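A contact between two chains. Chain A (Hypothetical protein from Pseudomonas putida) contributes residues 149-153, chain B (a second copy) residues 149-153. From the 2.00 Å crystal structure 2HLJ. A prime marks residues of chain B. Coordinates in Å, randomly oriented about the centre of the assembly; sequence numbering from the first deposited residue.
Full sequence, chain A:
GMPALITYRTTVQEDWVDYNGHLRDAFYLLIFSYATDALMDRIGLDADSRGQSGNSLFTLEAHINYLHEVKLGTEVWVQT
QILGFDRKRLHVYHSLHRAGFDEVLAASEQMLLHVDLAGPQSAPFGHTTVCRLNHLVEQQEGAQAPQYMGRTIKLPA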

HETATM    1  N   MSE A 149      -2.254  13.430   5.162  1.00 26.53           N
HETATM    2  CA  MSE A 149      -2.334  12.948   6.517  1.00 27.23           C
HETATM    3  C   MSE A 149      -3.771  12.803   6.873  1.00 25.63           C
HETATM    4  O   MSE A 149      -4.567  13.632   6.474  1.00 29.13           O
ATOM      5  N   GLY A 150      -4.092  11.811   7.696  1.00 24.04           N
ATOM      6  CA  GLY A 150      -5.447  11.637   8.186  1.00 22.29           C
ATOM      7  C   GLY A 150      -6.445  11.462   7.061  1.00 21.12           C
ATOM      8  O   GLY A 150      -7.612  11.806   7.205  1.00 18.70           O
ATOM      9  N   ARG A 151      -6.011  10.889   5.936  1.00 21.32           N
ATOM     10  CA  ARG A 151      -6.884  10.805   4.767  1.00 21.07           C
ATOM     11  C   ARG A 151      -7.888   9.646   4.853  1.00 23.06           C
ATOM     12  O   ARG A 151      -7.587   8.583   5.404  1.00 24.82           O
ATOM     13  N   THR A 152      -9.078   9.873   4.295  1.00 20.13           N
ATOM     14  CA  THR A 152     -10.117   8.850   4.203  1.00 22.86           C
ATOM     15  C   THR A 152     -10.727   8.871   2.803  1.00 24.52           C
ATOM     16  O   THR A 152     -10.711   9.882   2.108  1.00 23.90           O
ATOM     17  N   ILE A 153     -11.237   7.718   2.388  1.00 25.62           N
ATOM     18  CA  ILE A 153     -11.663   7.483   1.026  1.00 23.36           C
ATOM     19  C   ILE A 153     -13.144   7.723   0.941  1.00 25.01           C
ATOM     20  O   ILE A 153     -13.888   7.314   1.827  1.00 28.25           O
TER
HETATM   21  N   MSE B 149     -12.642   0.165   7.230  1.00 26.53           N
HETATM   22  CA  MSE B 149     -13.168   1.201   6.380  1.00 27.23           C
HETATM   23  C   MSE B 149     -13.000   2.503   7.080  1.00 25.63           C
HETATM   24  O   MSE B 149     -13.171   2.557   8.282  1.00 29.13           O
ATOM     25  N   GLY B 150     -12.758   3.568   6.323  1.00 24.04           N
ATOM     26  CA  GLY B 150     -12.673   4.901   6.889  1.00 22.29           C
ATOM     27  C   GLY B 150     -11.598   5.006   7.950  1.00 21.12           C
ATOM     28  O   GLY B 150     -11.699   5.819   8.860  1.00 18.70           O
ATOM     29  N   ARG B 151     -10.533   4.211   7.828  1.00 21.32           N
ATOM     30  CA  ARG B 151      -9.520   4.167   8.881  1.00 21.07           C
ATOM     31  C   ARG B 151      -8.530   5.339   8.806  1.00 23.06           C
ATOM     32  O   ARG B 151      -8.187   5.814   7.719  1.00 24.82           O
ATOM     33  N   THR B 152      -8.079   5.786   9.979  1.00 20.13           N
ATOM     34  CA  THR B 152      -7.063   6.830  10.090  1.00 22.86           C
ATOM     35  C   THR B 152      -6.029   6.422  11.137  1.00 24.52           C
ATOM     36  O   THR B 152      -6.305   5.648  12.049  1.00 23.90           O
ATOM     37  N   ILE B 153      -4.816   6.934  10.967  1.00 25.62           N
ATOM     38  CA  ILE B 153      -3.660   6.502  11.722  1.00 23.36           C
ATOM     39  C   ILE B 153      -3.469   7.440  12.881  1.00 25.01           C
ATOM     40  O   ILE B 153      -3.603   8.650  12.724  1.00 28.25           O
TER

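One methyl group from each copy makes the only contact between side chains across these two stretches: CG2 of Thr152 meets CG2 of Thr152′ at 3.5 Å, a close approach for two methyls, and no hydrogen bond links the two stretches. An exact two-fold axis relates the copies, so every contact occurs twice or lies across the axis. Thr152 directs its CA-to-CB bond toward the partner and adopts the p rotamer (chi1 58°). Its methyl also packs against backbone oxygens of the other chain, with Thr152 CG2 3.9 Å from Gly150′ O and 4.1 Å from Arg151′ O. The backbones come close here, Gly150 CA lying 5.4 Å from Thr152′ CA. Gly150 has no side chain, and its positive phi (58°) is a conformation that favours glycine. Across the axis, Arg151 O and Arg151′ O stand 3.7 Å apart; two carbonyl oxygens cannot hydrogen bond, so this is proximity without a polar link. The Arg151 side chain leaves CA away from the partner, with chi1 and chi2 both m and chi3 t, its nearest approach being Arg151 CB to Thr152′ CG2 at 6.7 Å. Ile153 (m, t) has its CA-to-CB bond sideways and is buried without touching the opposing stretch, while selenomethionine Met149 (chi1 and chi2 both m) remains out of reach. The contact buries just 168 Å².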

HETATM    1  CB  MSE A 149      -1.789  14.019   7.449  1.00 30.34           C
HETATM    2  CG  MSE A 149      -0.389  14.327   7.166  1.00 34.35           C
HETATM    3 SE   MSE A 149       0.572  13.072   8.177  0.75 58.96          SE
HETATM    4  CE  MSE A 149       0.673  14.442   9.718  1.00 32.45           C
ATOM      5  CB  ARG A 151      -6.036  10.686   3.482  1.00 22.45           C
ATOM      6  CG  ARG A 151      -5.195  11.917   3.192  1.00 26.19           C
ATOM      7  CD  ARG A 151      -6.115  13.081   3.029  1.00 33.56           C
ATOM      8  NE  ARG A 151      -5.473  14.318   2.629  1.00 41.27           N
ATOM      9  CZ  ARG A 151      -5.652  14.932   1.461  1.00 35.52           C
ATOM     10  NH1 ARG A 151      -6.432  14.410   0.515  1.00 24.18           N
ATOM     11  NH2 ARG A 151      -5.019  16.076   1.240  1.00 40.90           N
ATOM     12  CB  THR A 152     -11.259   9.034   5.260  1.00 24.89           C
ATOM     13  OG1 THR A 152     -11.861  10.325   5.115  1.00 25.84           O
ATOM     14  CG2 THR A 152     -10.743   8.875   6.689  1.00 25.86           C
ATOM     15  CB  ILE A 153     -11.368   6.022   0.616  1.00 22.03           C
ATOM     16  CG1 ILE A 153      -9.855   5.803   0.484  1.00 16.48           C
ATOM     17  CG2 ILE A 153     -12.043   5.691  -0.674  1.00 23.72           C
ATOM     18  CD1 ILE A 153      -9.406   4.332   0.624  1.00 23.34           C
TER
HETATM   19  CB  MSE B 149     -14.670   1.004   6.245  1.00 30.34           C
HETATM   20  CG  MSE B 149     -14.998  -0.284   5.635  1.00 34.35           C
HETATM   21 SE   MSE B 149     -14.957   0.057   3.790  0.75 58.96          SE
HETATM   22  CE  MSE B 149     -16.983   0.444   3.852  1.00 32.45           C
ATOM     23  CB  ARG B 151      -8.764   2.822   8.830  1.00 22.45           C
ATOM     24  CG  ARG B 151      -9.637   1.621   9.148  1.00 26.19           C
ATOM     25  CD  ARG B 151     -10.180   1.792  10.528  1.00 33.56           C
ATOM     26  NE  ARG B 151     -10.944   0.666  11.029  1.00 41.27           N
ATOM     27  CZ  ARG B 151     -10.581  -0.116  12.044  1.00 35.52           C
ATOM     28  NH1 ARG B 151      -9.418   0.057  12.672  1.00 24.18           N
ATOM     29  NH2 ARG B 151     -11.395  -1.096  12.415  1.00 40.90           N
ATOM     30  CB  THR B 152      -7.655   8.229  10.476  1.00 24.89           C
ATOM     31  OG1 THR B 152      -8.368   8.138  11.714  1.00 25.84           O
ATOM     32  CG2 THR B 152      -8.589   8.769   9.394  1.00 25.86           C
ATOM     33  CB  ILE B 153      -2.395   6.540  10.834  1.00 22.03           C
ATOM     34  CG1 ILE B 153      -2.464   5.441   9.765  1.00 16.48           C
ATOM     35  CG2 ILE B 153      -1.165   6.364  11.662  1.00 23.72           C
ATOM     36  CD1 ILE B 153      -1.587   5.701   8.521  1.00 23.34           C
TER